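Local atomic coordinates of glycosyl hydrolase family 2, TIM barrel domain protein (Faecalibacterium prausnitzii A2-165, PDB entry 6ED2), a protein that probably hydrolyses beta-D-glucuronides as a beta-glucuronidase of glycosyl hydrolase family 2, one of the drug-reactivating enzymes of the human gut microbiota. Residues L29-D43 / P199-Y213. Numbering follows the deposited sequence.
Sequences LYPRATTTRRLIGLD and PVWLMALPKERVLDY
Asp43 closes the start of strand 200-205: its OD1 takes the Val200 N-H through the syn lone pair (3.0 Å, 166°), and Val200 O in turn accepts from Leu42 N. From here the strand runs antiparallel to 38-41, with Ile40-Leu202 and Arg38-Ala204 as hydrogen-bonded pairs. Trp201 stands on the same face as Leu39 and Met203. Pro31 CG lies over one face of its indole, 4.0 Å from the centroid of the five-membered ring, a CH-pi contact, while Leu39 CD1 comes obliquely to Trp201 CE3 at 3.4 Å. Leu39 CG is anti to the backbone N (chi1 -177°), which swings both methyls over to the indole. Met203 SD rests on Pro31 CB (3.7 Å). On the other face Ala204 CB meets Arg38 CB. Leu205 CD2 crosses the extended chain of Arg37 obliquely, 3.6 Å from its CD. That chain reaches on to Val210, whose O receives Arg37 NH2 on a lone pair, within the guanidinium plane (2.8 Å, 144°). Arg37 NH2 also forms a salt bridge with Asp289; a leucine here would probably leave that carboxylate and Val210 O without this shared donor. Beyond, Leu29 spreads its methyls, CD1 beside Leu211 O and CD2 3.9 Å from Tyr213 CD2. Strand 200-205 lies between 38-51 and 109-114 in the antiparallel sheet of the sugar-binding domain, whereas 210-219 begins the next sheet, beside 223-232; strand 286-295 touches Leu29 and Pro206, and helix 361-370 adjoins Tyr30 and Pro199.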
ATOM      1  N   LEU A  29       9.025 -34.481  28.520  1.00 26.16           N
ATOM      2  CA  LEU A  29       8.258 -33.620  29.408  1.00 29.83           C
ATOM      3  C   LEU A  29       8.760 -32.173  29.355  1.00 28.89           C
ATOM      4  O   LEU A  29       9.965 -31.910  29.322  1.00 29.35           O
ATOM      5  CB  LEU A  29       8.348 -34.154  30.837  1.00 30.30           C
ATOM      6  CG  LEU A  29       7.691 -35.518  31.059  1.00 27.40           C
ATOM      7  CD1 LEU A  29       7.902 -36.008  32.495  1.00 25.13           C
ATOM      8  CD2 LEU A  29       6.203 -35.431  30.715  1.00 28.31           C
ATOM      9  N   TYR A  30       7.830 -31.236  29.346  1.00 27.67           N
ATOM     10  CA  TYR A  30       8.211 -29.838  29.384  1.00 31.33           C
ATOM     11  C   TYR A  30       8.974 -29.549  30.678  1.00 30.43           C
ATOM     12  O   TYR A  30       8.527 -29.968  31.760  1.00 28.26           O
ATOM     13  CB  TYR A  30       6.978 -28.937  29.290  1.00 30.27           C
ATOM     14  CG  TYR A  30       7.360 -27.508  28.999  1.00 35.28           C
ATOM     15  CD1 TYR A  30       7.774 -27.134  27.731  1.00 34.27           C
ATOM     16  CD2 TYR A  30       7.361 -26.551  29.997  1.00 35.61           C
ATOM     17  CE1 TYR A  30       8.135 -25.840  27.454  1.00 31.13           C
ATOM     18  CE2 TYR A  30       7.725 -25.251  29.727  1.00 32.55           C
ATOM     19  CZ  TYR A  30       8.109 -24.906  28.460  1.00 32.67           C
ATOM     20  OH  TYR A  30       8.482 -23.622  28.177  1.00 36.29           O
ATOM     21  N   PRO A  31      10.102 -28.838  30.617  1.00 29.56           N
ATOM     22  CA  PRO A  31      10.897 -28.605  31.832  1.00 30.53           C
ATOM     23  C   PRO A  31      10.110 -27.809  32.861  1.00 30.65           C
ATOM     24  O   PRO A  31       9.386 -26.868  32.529  1.00 31.61           O
ATOM     25  CB  PRO A  31      12.111 -27.823  31.321  1.00 29.54           C
ATOM     26  CG  PRO A  31      12.157 -28.079  29.857  1.00 30.86           C
ATOM     27  CD  PRO A  31      10.726 -28.232  29.429  1.00 29.54           C
ATOM     28  N   ARG A  32      10.230 -28.220  34.122  1.00 31.01           N
ATOM     29  CA  ARG A  32       9.450 -27.635  35.205  1.00 30.68           C
ATOM     30  C   ARG A  32      10.342 -27.422  36.421  1.00 35.87           C
ATOM     31  O   ARG A  32      11.224 -28.240  36.711  1.00 27.24           O
ATOM     32  CB  ARG A  32       8.251 -28.522  35.597  1.00 33.42           C
ATOM     33  CG  ARG A  32       7.186 -28.719  34.511  1.00 36.89           C
ATOM     34  CD  ARG A  32       6.269 -27.503  34.345  1.00 38.56           C
ATOM     35  NE  ARG A  32       5.201 -27.771  33.380  1.00 45.38           N
ATOM     36  CZ  ARG A  32       4.611 -26.837  32.636  1.00 49.36           C
ATOM     37  NH1 ARG A  32       4.975 -25.562  32.742  1.00 45.39           N
ATOM     38  NH2 ARG A  32       3.650 -27.178  31.782  1.00 51.87           N
ATOM     39  N   ALA A  33      10.127 -26.301  37.109  1.00 34.99           N
ATOM     40  CA  ALA A  33      10.651 -26.124  38.455  1.00 31.71           C
ATOM     41  C   ALA A  33       9.682 -26.780  39.429  1.00 28.64           C
ATOM     42  O   ALA A  33       8.471 -26.530  39.374  1.00 26.66           O
ATOM     43  CB  ALA A  33      10.820 -24.637  38.785  1.00 29.71           C
ATOM     44  N   THR A  34      10.201 -27.637  40.306  1.00 27.05           N
ATOM     45  CA  THR A  34       9.357 -28.371  41.245  1.00 29.99           C
ATOM     46  C   THR A  34      10.076 -28.462  42.585  1.00 31.15           C
ATOM     47  O   THR A  34      11.220 -28.023  42.732  1.00 28.58           O
ATOM     48  CB  THR A  34       9.028 -29.791  40.730  1.00 26.91           C
ATOM     49  OG1 THR A  34      10.196 -30.621  40.846  1.00 27.83           O
ATOM     50  CG2 THR A  34       8.572 -29.773  39.260  1.00 22.43           C
ATOM     51  N   THR A  35       9.408 -29.081  43.556  1.00 31.86           N
ATOM     52  CA  THR A  35      10.019 -29.421  44.831  1.00 31.12           C
ATOM     53  C   THR A  35      11.435 -29.953  44.659  1.00 33.26           C
ATOM     54  O   THR A  35      12.326 -29.611  45.446  1.00 32.30           O
ATOM     55  CB  THR A  35       9.161 -30.457  45.546  1.00 35.42           C
ATOM     56  OG1 THR A  35       7.918 -29.856  45.918  1.00 36.31           O
ATOM     57  CG2 THR A  35       9.868 -30.976  46.789  1.00 35.04           C
ATOM     58  N   THR A  36      11.658 -30.757  43.605  1.00 27.12           N
ATOM     59  CA  THR A  36      12.911 -31.480  43.417  1.00 25.33           C
ATOM     60  C   THR A  36      13.686 -31.094  42.169  1.00 29.04           C
ATOM     61  O   THR A  36      14.812 -31.580  41.987  1.00 29.82           O
ATOM     62  CB  THR A  36      12.647 -32.988  43.341  1.00 31.22           C
ATOM     63  OG1 THR A  36      11.780 -33.238  42.232  1.00 31.88           O
ATOM     64  CG2 THR A  36      11.967 -33.490  44.610  1.00 30.10           C
ATOM     65  N   ARG A  37      13.124 -30.282  41.286  1.00 28.15           N
ATOM     66  CA  ARG A  37      13.789 -29.941  40.035  1.00 30.72           C
ATOM     67  C   ARG A  37      14.085 -28.451  39.993  1.00 32.41           C
ATOM     68  O   ARG A  37      13.224 -27.627  40.325  1.00 30.66           O
ATOM     69  CB  ARG A  37      12.930 -30.344  38.837  1.00 29.91           C
ATOM     70  CG  ARG A  37      12.639 -31.859  38.777  1.00 30.47           C
ATOM     71  CD  ARG A  37      11.801 -32.210  37.546  1.00 31.53           C
ATOM     72  NE  ARG A  37      11.493 -33.642  37.475  1.00 36.34           N
ATOM     73  CZ  ARG A  37      11.323 -34.306  36.334  1.00 32.77           C
ATOM     74  NH1 ARG A  37      11.433 -33.661  35.171  1.00 26.80           N
ATOM     75  NH2 ARG A  37      11.048 -35.609  36.352  1.00 27.97           N
ATOM     76  N   ARG A  38      15.295 -28.112  39.586  1.00 28.73           N
ATOM     77  CA  ARG A  38      15.674 -26.729  39.349  1.00 32.60           C
ATOM     78  C   ARG A  38      15.628 -26.450  37.855  1.00 32.69           C
ATOM     79  O   ARG A  38      15.829 -27.348  37.029  1.00 33.63           O
ATOM     80  CB  ARG A  38      17.067 -26.441  39.906  1.00 26.26           C
ATOM     81  CG  ARG A  38      17.211 -26.820  41.368  1.00 27.33           C
ATOM     82  CD  ARG A  38      16.079 -26.259  42.198  1.00 26.20           C
ATOM     83  NE  ARG A  38      16.123 -26.739  43.588  1.00 34.12           N
ATOM     84  CZ  ARG A  38      15.125 -27.358  44.224  1.00 37.97           C
ATOM     85  NH1 ARG A  38      13.965 -27.593  43.610  1.00 33.57           N
ATOM     86  NH2 ARG A  38      15.280 -27.736  45.492  1.00 33.84           N
ATOM     87  N   LEU A  39      15.363 -25.192  37.516  1.00 30.95           N
ATOM     88  CA  LEU A  39      15.154 -24.787  36.132  1.00 31.20           C
ATOM     89  C   LEU A  39      15.732 -23.392  35.920  1.00 36.18           C
ATOM     90  O   LEU A  39      15.335 -22.440  36.600  1.00 33.18           O
ATOM     91  CB  LEU A  39      13.661 -24.815  35.794  1.00 25.78           C
ATOM     92  CG  LEU A  39      13.323 -24.481  34.340  1.00 30.48           C
ATOM     93  CD1 LEU A  39      14.028 -25.448  33.419  1.00 28.94           C
ATOM     94  CD2 LEU A  39      11.825 -24.494  34.120  1.00 31.50           C
ATOM     95  N   ILE A  40      16.639 -23.260  34.956  1.00 33.21           N
ATOM     96  CA  ILE A  40      17.247 -21.978  34.625  1.00 30.45           C
ATOM     97  C   ILE A  40      17.197 -21.784  33.115  1.00 29.60           C
ATOM     98  O   ILE A  40      17.788 -22.570  32.369  1.00 28.26           O
ATOM     99  CB  ILE A  40      18.698 -21.892  35.122  1.00 32.25           C
ATOM    100  CG1 ILE A  40      18.735 -22.015  36.647  1.00 37.87           C
ATOM    101  CG2 ILE A  40      19.336 -20.565  34.673  1.00 28.27           C
ATOM    102  CD1 ILE A  40      20.130 -21.847  37.245  1.00 37.77           C
ATOM    103  N   GLY A  41      16.516 -20.736  32.664  1.00 28.22           N
ATOM    104  CA  GLY A  41      16.496 -20.434  31.243  1.00 27.31           C
ATOM    105  C   GLY A  41      17.822 -19.864  30.774  1.00 27.45           C
ATOM    106  O   GLY A  41      18.490 -19.116  31.486  1.00 30.64           O
ATOM    107  N   LEU A  42      18.210 -20.233  29.556  1.00 27.14           N
ATOM    108  CA  LEU A  42      19.445 -19.761  28.946  1.00 25.11           C
ATOM    109  C   LEU A  42      19.192 -18.893  27.723  1.00 25.31           C
ATOM    110  O   LEU A  42      20.119 -18.649  26.945  1.00 26.55           O
ATOM    111  CB  LEU A  42      20.340 -20.947  28.566  1.00 29.59           C
ATOM    112  CG  LEU A  42      20.743 -21.949  29.663  1.00 32.86           C
ATOM    113  CD1 LEU A  42      21.667 -22.994  29.084  1.00 25.02           C
ATOM    114  CD2 LEU A  42      21.443 -21.250  30.821  1.00 25.33           C
ATOM    115  N   ASP A  43      17.956 -18.454  27.510  1.00 23.93           N
ATOM    116  CA  ASP A  43      17.673 -17.569  26.388  1.00 27.70           C
ATOM    117  C   ASP A  43      18.408 -16.250  26.580  1.00 34.20           C
ATOM    118  O   ASP A  43      18.657 -15.817  27.706  1.00 27.75           O
ATOM    119  CB  ASP A  43      16.163 -17.301  26.265  1.00 25.45           C
ATOM    120  CG  ASP A  43      15.357 -18.582  25.998  1.00 35.19           C
ATOM    121  OD1 ASP A  43      15.984 -19.636  25.695  1.00 34.66           O
ATOM    122  OD2 ASP A  43      14.104 -18.537  26.099  1.00 38.05           O
ATOM    123  N   PRO A 199      13.023 -21.961  23.463  1.00 22.42           N
ATOM    124  CA  PRO A 199      13.782 -21.809  24.710  1.00 24.41           C
ATOM    125  C   PRO A 199      14.740 -22.962  24.974  1.00 30.56           C
ATOM    126  O   PRO A 199      14.432 -24.131  24.708  1.00 28.50           O
ATOM    127  CB  PRO A 199      12.687 -21.746  25.778  1.00 25.30           C
ATOM    128  CG  PRO A 199      11.541 -21.132  25.068  1.00 26.13           C
ATOM    129  CD  PRO A 199      11.608 -21.582  23.639  1.00 26.22           C
ATOM    130  N   VAL A 200      15.920 -22.599  25.486  1.00 24.47           N
ATOM    131  CA  VAL A 200      16.959 -23.514  25.952  1.00 25.93           C
ATOM    132  C   VAL A 200      16.982 -23.463  27.477  1.00 28.17           C
ATOM    133  O   VAL A 200      16.776 -22.399  28.072  1.00 30.68           O
ATOM    134  CB  VAL A 200      18.330 -23.129  25.362  1.00 27.23           C
ATOM    135  CG1 VAL A 200      19.460 -24.041  25.889  1.00 24.26           C
ATOM    136  CG2 VAL A 200      18.270 -23.097  23.813  1.00 22.38           C
ATOM    137  N   TRP A 201      17.213 -24.610  28.115  1.00 28.44           N
ATOM    138  CA  TRP A 201      17.062 -24.698  29.561  1.00 26.37           C
ATOM    139  C   TRP A 201      18.211 -25.460  30.190  1.00 29.12           C
ATOM    140  O   TRP A 201      18.729 -26.435  29.634  1.00 29.71           O
ATOM    141  CB  TRP A 201      15.778 -25.407  29.986  1.00 27.72           C
ATOM    142  CG  TRP A 201      14.529 -24.862  29.420  1.00 28.94           C
ATOM    143  CD1 TRP A 201      13.899 -25.279  28.287  1.00 28.38           C
ATOM    144  CD2 TRP A 201      13.719 -23.817  29.974  1.00 28.79           C
ATOM    145  NE1 TRP A 201      12.742 -24.560  28.097  1.00 30.96           N
ATOM    146  CE2 TRP A 201      12.605 -23.657  29.118  1.00 28.17           C
ATOM    147  CE3 TRP A 201      13.830 -22.994  31.104  1.00 30.05           C
ATOM    148  CZ2 TRP A 201      11.602 -22.711  29.358  1.00 30.21           C
ATOM    149  CZ3 TRP A 201      12.829 -22.056  31.347  1.00 30.21           C
ATOM    150  CH2 TRP A 201      11.737 -21.916  30.471  1.00 31.20           C
ATOM    151  N   LEU A 202      18.572 -25.020  31.384  1.00 28.03           N
ATOM    152  CA  LEU A 202      19.524 -25.705  32.236  1.00 29.03           C
ATOM    153  C   LEU A 202      18.740 -26.254  33.415  1.00 32.32           C
ATOM    154  O   LEU A 202      18.004 -25.509  34.078  1.00 28.83           O
ATOM    155  CB  LEU A 202      20.644 -24.760  32.694  1.00 28.44           C
ATOM    156  CG  LEU A 202      21.662 -25.281  33.714  1.00 30.40           C
ATOM    157  CD1 LEU A 202      22.565 -26.329  33.096  1.00 26.53           C
ATOM    158  CD2 LEU A 202      22.495 -24.135  34.296  1.00 29.13           C
ATOM    159  N   MET A 203      18.865 -27.559  33.650  1.00 28.11           N
ATOM    160  CA  MET A 203      18.049 -28.241  34.639  1.00 27.74           C
ATOM    161  C   MET A 203      18.929 -28.964  35.648  1.00 28.11           C
ATOM    162  O   MET A 203      19.987 -29.492  35.297  1.00 30.59           O
ATOM    163  CB  MET A 203      17.109 -29.244  33.957  1.00 30.30           C
ATOM    164  CG  MET A 203      16.109 -28.605  32.988  1.00 36.25           C
ATOM    165  SD  MET A 203      15.086 -29.824  32.113  1.00 33.23           S
ATOM    166  CE  MET A 203      16.301 -30.564  31.058  1.00 24.03           C
ATOM    167  N   ALA A 204      18.486 -28.991  36.901  1.00 29.48           N
ATOM    168  CA  ALA A 204      19.022 -29.904  37.901  1.00 30.99           C
ATOM    169  C   ALA A 204      17.900 -30.869  38.254  1.00 32.28           C
ATOM    170  O   ALA A 204      16.830 -30.441  38.700  1.00 27.82           O
ATOM    171  CB  ALA A 204      19.529 -29.157  39.138  1.00 30.05           C
ATOM    172  N   LEU A 205      18.120 -32.161  37.994  1.00 33.45           N
ATOM    173  CA  LEU A 205      17.079 -33.173  38.151  1.00 29.04           C
ATOM    174  C   LEU A 205      17.574 -34.298  39.052  1.00 27.50           C
ATOM    175  O   LEU A 205      18.755 -34.662  38.995  1.00 30.34           O
ATOM    176  CB  LEU A 205      16.675 -33.751  36.788  1.00 28.23           C
ATOM    177  CG  LEU A 205      16.313 -32.744  35.695  1.00 29.62           C
ATOM    178  CD1 LEU A 205      16.184 -33.438  34.366  1.00 30.85           C
ATOM    179  CD2 LEU A 205      15.029 -32.021  36.057  1.00 26.70           C
ATOM    180  N   PRO A 206      16.708 -34.870  39.880  1.00 27.92           N
ATOM    181  CA  PRO A 206      17.116 -36.046  40.662  1.00 29.35           C
ATOM    182  C   PRO A 206      17.529 -37.182  39.731  1.00 30.34           C
ATOM    183  O   PRO A 206      16.997 -37.343  38.629  1.00 28.90           O
ATOM    184  CB  PRO A 206      15.854 -36.409  41.466  1.00 26.18           C
ATOM    185  CG  PRO A 206      14.942 -35.231  41.350  1.00 26.89           C
ATOM    186  CD  PRO A 206      15.272 -34.582  40.024  1.00 29.98           C
ATOM    187  N   LYS A 207      18.514 -37.961  40.174  1.00 28.29           N
ATOM    188  CA  LYS A 207      18.991 -39.057  39.345  1.00 31.24           C
ATOM    189  C   LYS A 207      17.917 -40.120  39.130  1.00 30.92           C
ATOM    190  O   LYS A 207      17.873 -40.743  38.068  1.00 31.44           O
ATOM    191  CB  LYS A 207      20.265 -39.632  39.962  1.00 29.88           C
ATOM    192  CG  LYS A 207      21.474 -38.831  39.470  1.00 37.89           C
ATOM    193  CD  LYS A 207      22.633 -38.821  40.419  1.00 36.98           C
ATOM    194  CE  LYS A 207      23.837 -38.238  39.725  1.00 38.03           C
ATOM    195  NZ  LYS A 207      25.044 -38.436  40.550  1.00 47.77           N
ATOM    196  N   GLU A 208      17.025 -40.311  40.093  1.00 30.87           N
ATOM    197  CA  GLU A 208      15.837 -41.119  39.897  1.00 30.72           C
ATOM    198  C   GLU A 208      14.646 -40.185  39.707  1.00 33.30           C
ATOM    199  O   GLU A 208      14.298 -39.427  40.616  1.00 29.28           O
ATOM    200  CB  GLU A 208      15.597 -42.048  41.086  1.00 25.46           C
ATOM    201  CG  GLU A 208      14.400 -42.954  40.852  1.00 32.71           C
ATOM    202  CD  GLU A 208      14.119 -43.915  41.998  1.00 35.74           C
ATOM    203  OE1 GLU A 208      14.965 -44.024  42.912  1.00 35.22           O
ATOM    204  OE2 GLU A 208      13.052 -44.580  41.968  1.00 34.52           O
ATOM    205  N   ARG A 209      14.001 -40.255  38.546  1.00 31.21           N
ATOM    206  CA  ARG A 209      12.997 -39.244  38.249  1.00 32.02           C
ATOM    207  C   ARG A 209      11.952 -39.776  37.281  1.00 30.04           C
ATOM    208  O   ARG A 209      12.172 -40.758  36.572  1.00 28.46           O
ATOM    209  CB  ARG A 209      13.647 -37.998  37.651  1.00 27.05           C
ATOM    210  CG  ARG A 209      14.465 -38.301  36.393  1.00 27.53           C
ATOM    211  CD  ARG A 209      14.924 -37.007  35.782  1.00 26.50           C
ATOM    212  NE  ARG A 209      15.853 -37.168  34.671  1.00 24.41           N
ATOM    213  CZ  ARG A 209      17.150 -37.408  34.800  1.00 27.77           C
ATOM    214  NH1 ARG A 209      17.689 -37.573  36.008  1.00 27.41           N
ATOM    215  NH2 ARG A 209      17.906 -37.510  33.718  1.00 29.32           N
ATOM    216  N   VAL A 210      10.799 -39.101  37.284  1.00 23.61           N
ATOM    217  CA  VAL A 210       9.793 -39.289  36.255  1.00 28.54           C
ATOM    218  C   VAL A 210      10.360 -38.937  34.887  1.00 31.05           C
ATOM    219  O   VAL A 210      10.928 -37.855  34.696  1.00 29.94           O
ATOM    220  CB  VAL A 210       8.571 -38.429  36.575  1.00 27.81           C
ATOM    221  CG1 VAL A 210       7.474 -38.675  35.539  1.00 27.76           C
ATOM    222  CG2 VAL A 210       8.111 -38.703  37.989  1.00 26.04           C
ATOM    223  N   LEU A 211      10.195 -39.849  33.918  1.00 29.72           N
ATOM    224  CA  LEU A 211      10.542 -39.594  32.523  1.00 27.58           C
ATOM    225  C   LEU A 211       9.336 -39.365  31.628  1.00 27.93           C
ATOM    226  O   LEU A 211       9.468 -38.730  30.577  1.00 29.03           O
ATOM    227  CB  LEU A 211      11.345 -40.760  31.942  1.00 30.44           C
ATOM    228  CG  LEU A 211      12.556 -41.247  32.743  1.00 30.46           C
ATOM    229  CD1 LEU A 211      13.050 -42.548  32.159  1.00 29.74           C
ATOM    230  CD2 LEU A 211      13.673 -40.225  32.746  1.00 30.29           C
ATOM    231  N   ASP A 212       8.168 -39.869  32.005  1.00 26.27           N
ATOM    232  CA  ASP A 212       7.015 -39.789  31.122  1.00 28.09           C
ATOM    233  C   ASP A 212       5.774 -40.162  31.918  1.00 30.20           C
ATOM    234  O   ASP A 212       5.855 -40.756  32.995  1.00 29.99           O
ATOM    235  CB  ASP A 212       7.179 -40.713  29.904  1.00 26.78           C
ATOM    236  CG  ASP A 212       6.223 -40.371  28.760  1.00 36.30           C
ATOM    237  OD1 ASP A 212       5.621 -39.275  28.768  1.00 38.03           O
ATOM    238  OD2 ASP A 212       6.062 -41.212  27.852  1.00 38.82           O
ATOM    239  N   TYR A 213       4.623 -39.777  31.386  1.00 26.43           N
ATOM    240  CA  TYR A 213       3.351 -40.226  31.910  1.00 28.52           C
ATOM    241  C   TYR A 213       2.361 -40.156  30.766  1.00 31.05           C
ATOM    242  O   TYR A 213       2.587 -39.470  29.767  1.00 33.60           O
ATOM    243  CB  TYR A 213       2.881 -39.401  33.114  1.00 24.42           C
ATOM    244  CG  TYR A 213       2.300 -38.047  32.769  1.00 27.95           C
ATOM    245  CD1 TYR A 213       0.937 -37.880  32.608  1.00 24.13           C
ATOM    246  CD2 TYR A 213       3.128 -36.921  32.613  1.00 27.94           C
ATOM    247  CE1 TYR A 213       0.394 -36.641  32.288  1.00 31.28           C
ATOM    248  CE2 TYR A 213       2.592 -35.665  32.301  1.00 25.23           C
ATOM    249  CZ  TYR A 213       1.219 -35.538  32.139  1.00 30.81           C
ATOM    250  OH  TYR A 213       0.644 -34.319  31.833  1.00 31.41           O
TER